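PDB 1GEQ: tryptophan synthase alpha-subunit from Pyrococcus furiosus, which catalyses the aldol cleavage of indoleglycerol phosphate to indole and glyceraldehyde 3-phosphate, a step of tryptophan biosynthesis. Local coordinates for residues 85-88 against 89-93; 95-98 against 99-103. All blocks are in the same frame, centred on the assembly; numbering follows the deposited sequence.

Interaction 1 (85-88 against 89-93); sequences LMTY and YNPIY
At the C-terminal end of strand 83-87 of the TIM barrel, the chain turns into helix 89-95, and Tyr-88 meets Pro-91 and Ile-92 across this turn. The carbonyl of Tyr-88 is the centre of the contact. CD of Pro-91 packs against O of Tyr-88 at 3.2 Å. CG2 of Ile-92 approaches the same Tyr-88 O to 3.5 Å. The oxygen is satisfied from the strand side: OG1 of Thr-87 donates to O of Tyr-88 at 2.9 Å. The donor lies in the carbonyl plane, on a lone pair, with a C=O...donor angle of 129°. OG1 of Thr-87 is turned anti to its own backbone N (chi1 -175°), which swings it forward to the next carbonyl. The same hydroxyl oxygen, OG1 of Thr-87, passes CG of Pro-91 at 4.1 Å. The methyl CG2 of Thr-87 is 4.3 Å from CG2 of Ile-92. The Tyr-88 side chain leaves the turn, and its OH is hydrogen-bonded to OD1 of the active-site residue Asp-47 and to N of Ala-46. Strand 83-87 runs between strands 35-38 and 111-114 in the parallel barrel, and the start of helix 89-95 is covered by helix 97-107.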
loop_
_atom_site.group_PDB
_atom_site.type_symbol
_atom_site.label_atom_id
_atom_site.label_comp_id
_atom_site.label_asym_id
_atom_site.label_seq_id
_atom_site.Cartn_x
_atom_site.Cartn_y
_atom_site.Cartn_z
ATOM N N LEU A 85 3.207 -4.908 3.051
ATOM C CA LEU A 85 2.594 -5.877 2.163
ATOM C C LEU A 85 1.083 -5.660 2.226
ATOM O O LEU A 85 0.502 -5.606 3.315
ATOM C CB LEU A 85 2.951 -7.288 2.631
ATOM C CG LEU A 85 3.148 -8.368 1.561
ATOM C CD1 LEU A 85 4.236 -7.936 0.591
ATOM C CD2 LEU A 85 3.523 -9.677 2.237
ATOM N N MET A 86 0.452 -5.509 1.064
ATOM C CA MET A 86 -0.994 -5.304 0.997
ATOM C C MET A 86 -1.625 -6.566 0.406
ATOM O O MET A 86 -1.201 -7.055 -0.648
ATOM C CB MET A 86 -1.315 -4.083 0.132
ATOM C CG MET A 86 -2.773 -3.663 0.169
ATOM S SD MET A 86 -3.079 -2.163 -0.795
ATOM C CE MET A 86 -4.871 -2.250 -1.049
ATOM N N THR A 87 -2.645 -7.091 1.072
ATOM C CA THR A 87 -3.258 -8.321 0.593
ATOM C C THR A 87 -4.700 -8.497 1.027
ATOM O O THR A 87 -5.156 -7.875 1.985
ATOM C CB THR A 87 -2.473 -9.547 1.119
ATOM O OG1 THR A 87 -3.007 -10.757 0.563
ATOM C CG2 THR A 87 -2.584 -9.615 2.634
ATOM N N TYR A 88 -5.412 -9.356 0.307
ATOM C CA TYR A 88 -6.778 -9.687 0.665
ATOM C C TYR A 88 -6.618 -10.840 1.662
ATOM O O TYR A 88 -5.546 -11.447 1.730
ATOM C CB TYR A 88 -7.574 -10.109 -0.573
ATOM C CG TYR A 88 -8.088 -8.913 -1.337
ATOM C CD1 TYR A 88 -7.223 -8.102 -2.075
ATOM C CD2 TYR A 88 -9.434 -8.557 -1.277
ATOM C CE1 TYR A 88 -7.685 -6.969 -2.730
ATOM C CE2 TYR A 88 -9.908 -7.418 -1.932
ATOM C CZ TYR A 88 -9.031 -6.631 -2.652
ATOM O OH TYR A 88 -9.507 -5.514 -3.303
ATOM N N TYR A 89 -7.664 -11.138 2.428
ATOM C CA TYR A 89 -7.593 -12.180 3.458
ATOM C C TYR A 89 -7.478 -13.639 3.004
ATOM O O TYR A 89 -6.808 -14.436 3.666
ATOM C CB TYR A 89 -8.787 -12.047 4.413
ATOM C CG TYR A 89 -8.617 -12.790 5.728
ATOM C CD1 TYR A 89 -7.492 -12.579 6.519
ATOM C CD2 TYR A 89 -9.592 -13.669 6.194
ATOM C CE1 TYR A 89 -7.340 -13.217 7.749
ATOM C CE2 TYR A 89 -9.453 -14.316 7.426
ATOM C CZ TYR A 89 -8.322 -14.082 8.195
ATOM O OH TYR A 89 -8.170 -14.714 9.409
ATOM N N ASN A 90 -8.129 -13.991 1.900
ATOM C CA ASN A 90 -8.098 -15.366 1.395
ATOM C C ASN A 90 -6.710 -16.013 1.413
ATOM O O ASN A 90 -6.520 -17.061 2.020
ATOM C CB ASN A 90 -8.689 -15.416 -0.018
ATOM C CG ASN A 90 -8.623 -16.806 -0.636
ATOM O OD1 ASN A 90 -9.135 -17.776 -0.076
ATOM N ND2 ASN A 90 -7.991 -16.905 -1.800
ATOM N N PRO A 91 -5.727 -15.396 0.747
ATOM C CA PRO A 91 -4.369 -15.956 0.716
ATOM C C PRO A 91 -3.794 -16.233 2.116
ATOM O O PRO A 91 -3.422 -17.363 2.439
ATOM C CB PRO A 91 -3.573 -14.882 -0.016
ATOM C CG PRO A 91 -4.600 -14.246 -0.912
ATOM C CD PRO A 91 -5.782 -14.127 0.002
ATOM N N ILE A 92 -3.718 -15.193 2.937
ATOM C CA ILE A 92 -3.189 -15.319 4.291
ATOM C C ILE A 92 -3.994 -16.305 5.140
ATOM O O ILE A 92 -3.426 -17.139 5.849
ATOM C CB ILE A 92 -3.134 -13.926 4.990
ATOM C CG1 ILE A 92 -3.147 -14.089 6.511
ATOM C CG2 ILE A 92 -4.282 -13.059 4.512
ATOM C CD1 ILE A 92 -3.036 -12.773 7.258
ATOM N N TYR A 93 -5.315 -16.204 5.068
ATOM C CA TYR A 93 -6.197 -17.088 5.823
ATOM C C TYR A 93 -5.990 -18.546 5.428
ATOM O O TYR A 93 -5.856 -19.422 6.283
ATOM C CB TYR A 93 -7.659 -16.696 5.576
ATOM C CG TYR A 93 -8.674 -17.742 5.988
ATOM C CD1 TYR A 93 -8.886 -18.059 7.332
ATOM C CD2 TYR A 93 -9.422 -18.420 5.025
ATOM C CE1 TYR A 93 -9.818 -19.028 7.707
ATOM C CE2 TYR A 93 -10.354 -19.388 5.387
ATOM C CZ TYR A 93 -10.547 -19.689 6.728
ATOM O OH TYR A 93 -11.466 -20.650 7.089
#

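Interaction 2 (95-98 against 99-103); sequences AGVR and NFLAE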
loop_
_atom_site.group_PDB
_atom_site.type_symbol
_atom_site.label_atom_id
_atom_site.label_comp_id
_atom_site.label_asym_id
_atom_site.label_seq_id
_atom_site.Cartn_x
_atom_site.Cartn_y
_atom_site.Cartn_z
ATOM N N ALA A 95 -3.458 -19.844 4.212
ATOM C CA ALA A 95 -2.096 -20.289 4.481
ATOM C C ALA A 95 -1.795 -20.311 5.973
ATOM O O ALA A 95 -0.791 -20.876 6.407
ATOM C CB ALA A 95 -1.102 -19.381 3.767
ATOM N N GLY A 96 -2.672 -19.695 6.757
ATOM C CA GLY A 96 -2.466 -19.642 8.190
ATOM C C GLY A 96 -1.841 -18.309 8.554
ATOM O O GLY A 96 -0.693 -18.038 8.199
ATOM N N VAL A 97 -2.600 -17.478 9.261
ATOM C CA VAL A 97 -2.136 -16.158 9.666
ATOM C C VAL A 97 -0.726 -16.169 10.247
ATOM O O VAL A 97 0.166 -15.478 9.746
ATOM C CB VAL A 97 -3.096 -15.536 10.701
ATOM C CG1 VAL A 97 -2.558 -14.195 11.180
ATOM C CG2 VAL A 97 -4.473 -15.368 10.088
ATOM N N ARG A 98 -0.527 -16.952 11.302
ATOM C CA ARG A 98 0.780 -17.031 11.943
ATOM C C ARG A 98 1.874 -17.397 10.947
ATOM O O ARG A 98 2.891 -16.709 10.861
ATOM C CB ARG A 98 0.749 -18.042 13.089
ATOM C CG ARG A 98 2.003 -18.021 13.938
ATOM C CD ARG A 98 1.665 -18.263 15.395
ATOM N NE ARG A 98 2.270 -17.244 16.246
ATOM C CZ ARG A 98 1.638 -16.641 17.247
ATOM N NH1 ARG A 98 0.378 -16.953 17.525
ATOM N NH2 ARG A 98 2.259 -15.713 17.956
ATOM N N ASN A 99 1.665 -18.475 10.194
ATOM C CA ASN A 99 2.642 -18.904 9.196
ATOM C C ASN A 99 2.973 -17.764 8.240
ATOM O O ASN A 99 4.137 -17.494 7.957
ATOM C CB ASN A 99 2.111 -20.075 8.361
ATOM C CG ASN A 99 2.004 -21.363 9.146
ATOM O OD1 ASN A 99 2.513 -21.472 10.259
ATOM N ND2 ASN A 99 1.346 -22.360 8.558
ATOM N N PHE A 100 1.931 -17.107 7.738
ATOM C CA PHE A 100 2.096 -16.011 6.793
ATOM C C PHE A 100 2.913 -14.871 7.378
ATOM O O PHE A 100 3.948 -14.492 6.827
ATOM C CB PHE A 100 0.726 -15.484 6.352
ATOM C CG PHE A 100 0.785 -14.584 5.148
ATOM C CD1 PHE A 100 0.410 -15.058 3.894
ATOM C CD2 PHE A 100 1.233 -13.272 5.260
ATOM C CE1 PHE A 100 0.484 -14.241 2.767
ATOM C CE2 PHE A 100 1.313 -12.445 4.139
ATOM C CZ PHE A 100 0.937 -12.931 2.890
ATOM N N LEU A 101 2.445 -14.322 8.493
ATOM C CA LEU A 101 3.132 -13.211 9.140
ATOM C C LEU A 101 4.596 -13.532 9.446
ATOM O O LEU A 101 5.475 -12.681 9.286
ATOM C CB LEU A 101 2.390 -12.818 10.422
ATOM C CG LEU A 101 0.958 -12.309 10.215
ATOM C CD1 LEU A 101 0.361 -11.875 11.547
ATOM C CD2 LEU A 101 0.965 -11.147 9.234
ATOM N N ALA A 102 4.854 -14.764 9.872
ATOM C CA ALA A 102 6.211 -15.197 10.202
ATOM C C ALA A 102 7.147 -15.155 8.993
ATOM O O ALA A 102 8.245 -14.597 9.064
ATOM C CB ALA A 102 6.180 -16.608 10.780
ATOM N N GLU A 103 6.713 -15.754 7.890
ATOM C CA GLU A 103 7.526 -15.776 6.681
ATOM C C GLU A 103 7.670 -14.360 6.120
ATOM O O GLU A 103 8.706 -14.009 5.559
ATOM C CB GLU A 103 6.898 -16.703 5.637
ATOM C CG GLU A 103 7.811 -17.036 4.459
ATOM C CD GLU A 103 7.208 -18.080 3.534
ATOM O OE1 GLU A 103 7.902 -18.526 2.593
ATOM O OE2 GLU A 103 6.034 -18.454 3.746
#
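Three backbone hydrogen bonds carry the first turn of helix 97-107. N of Phe-100 donates to O of Gly-96, N of Leu-101 to O of Val-97, and N of Ala-102 to O of Arg-98. The Phe-100 and Leu-101 bonds are nearly straight, and N of Leu-101 lies 2.8 Å from O of Val-97. The Ala-102 bond is more bent, with an N-H...O angle of 158°. Gly-96 is the first residue after helix 89-95 to leave helical angles, with a positive phi, and it is also the N-cap of helix 97-107. A weak bond reaches back over it: ND2 of Asn-99 donates to O of Ala-95 at 3.4 Å, with an N-H...O angle of 142°. The Asn-99 amide is placed there because its CG stands beside the backbone N, opposite the carbonyl carbon (chi1 -70°).

Packing follows on the inner side. Val-97 and Leu-101, one turn apart, lie side by side and point the same way, with CG1 of Val-97 3.7 Å from CD1 of Leu-101. Both touch Phe-125 of helix 122-132. Phe-100 turns elsewhere, its ring edge-to-face with that of Phe-69 in helix 65-76. The exposed Arg-98 bends at chi2 and chi3 and makes salt bridges from NH2 to Glu-131 and from NE to Glu-132.

Helix 122-132 is thus met by both apolar contacts and the Arg-98 salt bridges, while Glu-103 pairs with Arg-66 of helix 65-76. Gly-96 marks the break between two successive helices, and the weak Asn-99 to Ala-95 bond spans it.

In the fold
Interaction 1 comes first along the chain, and interaction 2 follows in series, with centres 10 Å apart. Both belong to one beta-alpha unit of the TIM barrel: strand 83-87, then helix 89-95, then helix 97-107, which leads to strand 111-114. The two contacts touch directly by packing. CA of Ile-92 lies 3.6 Å from CD1 of Phe-100, and OH of Tyr-89 lies 3.8 Å from CG2 of Val-97. The path runs outward from the barrel. Tyr-88 of interaction 1 reaches Asp-47, whereas residues 95-103 lie away from the annotated sites. Tyr-89 and Ile-92 thus pack against Val-97 and Phe-100, joining the two successive helices.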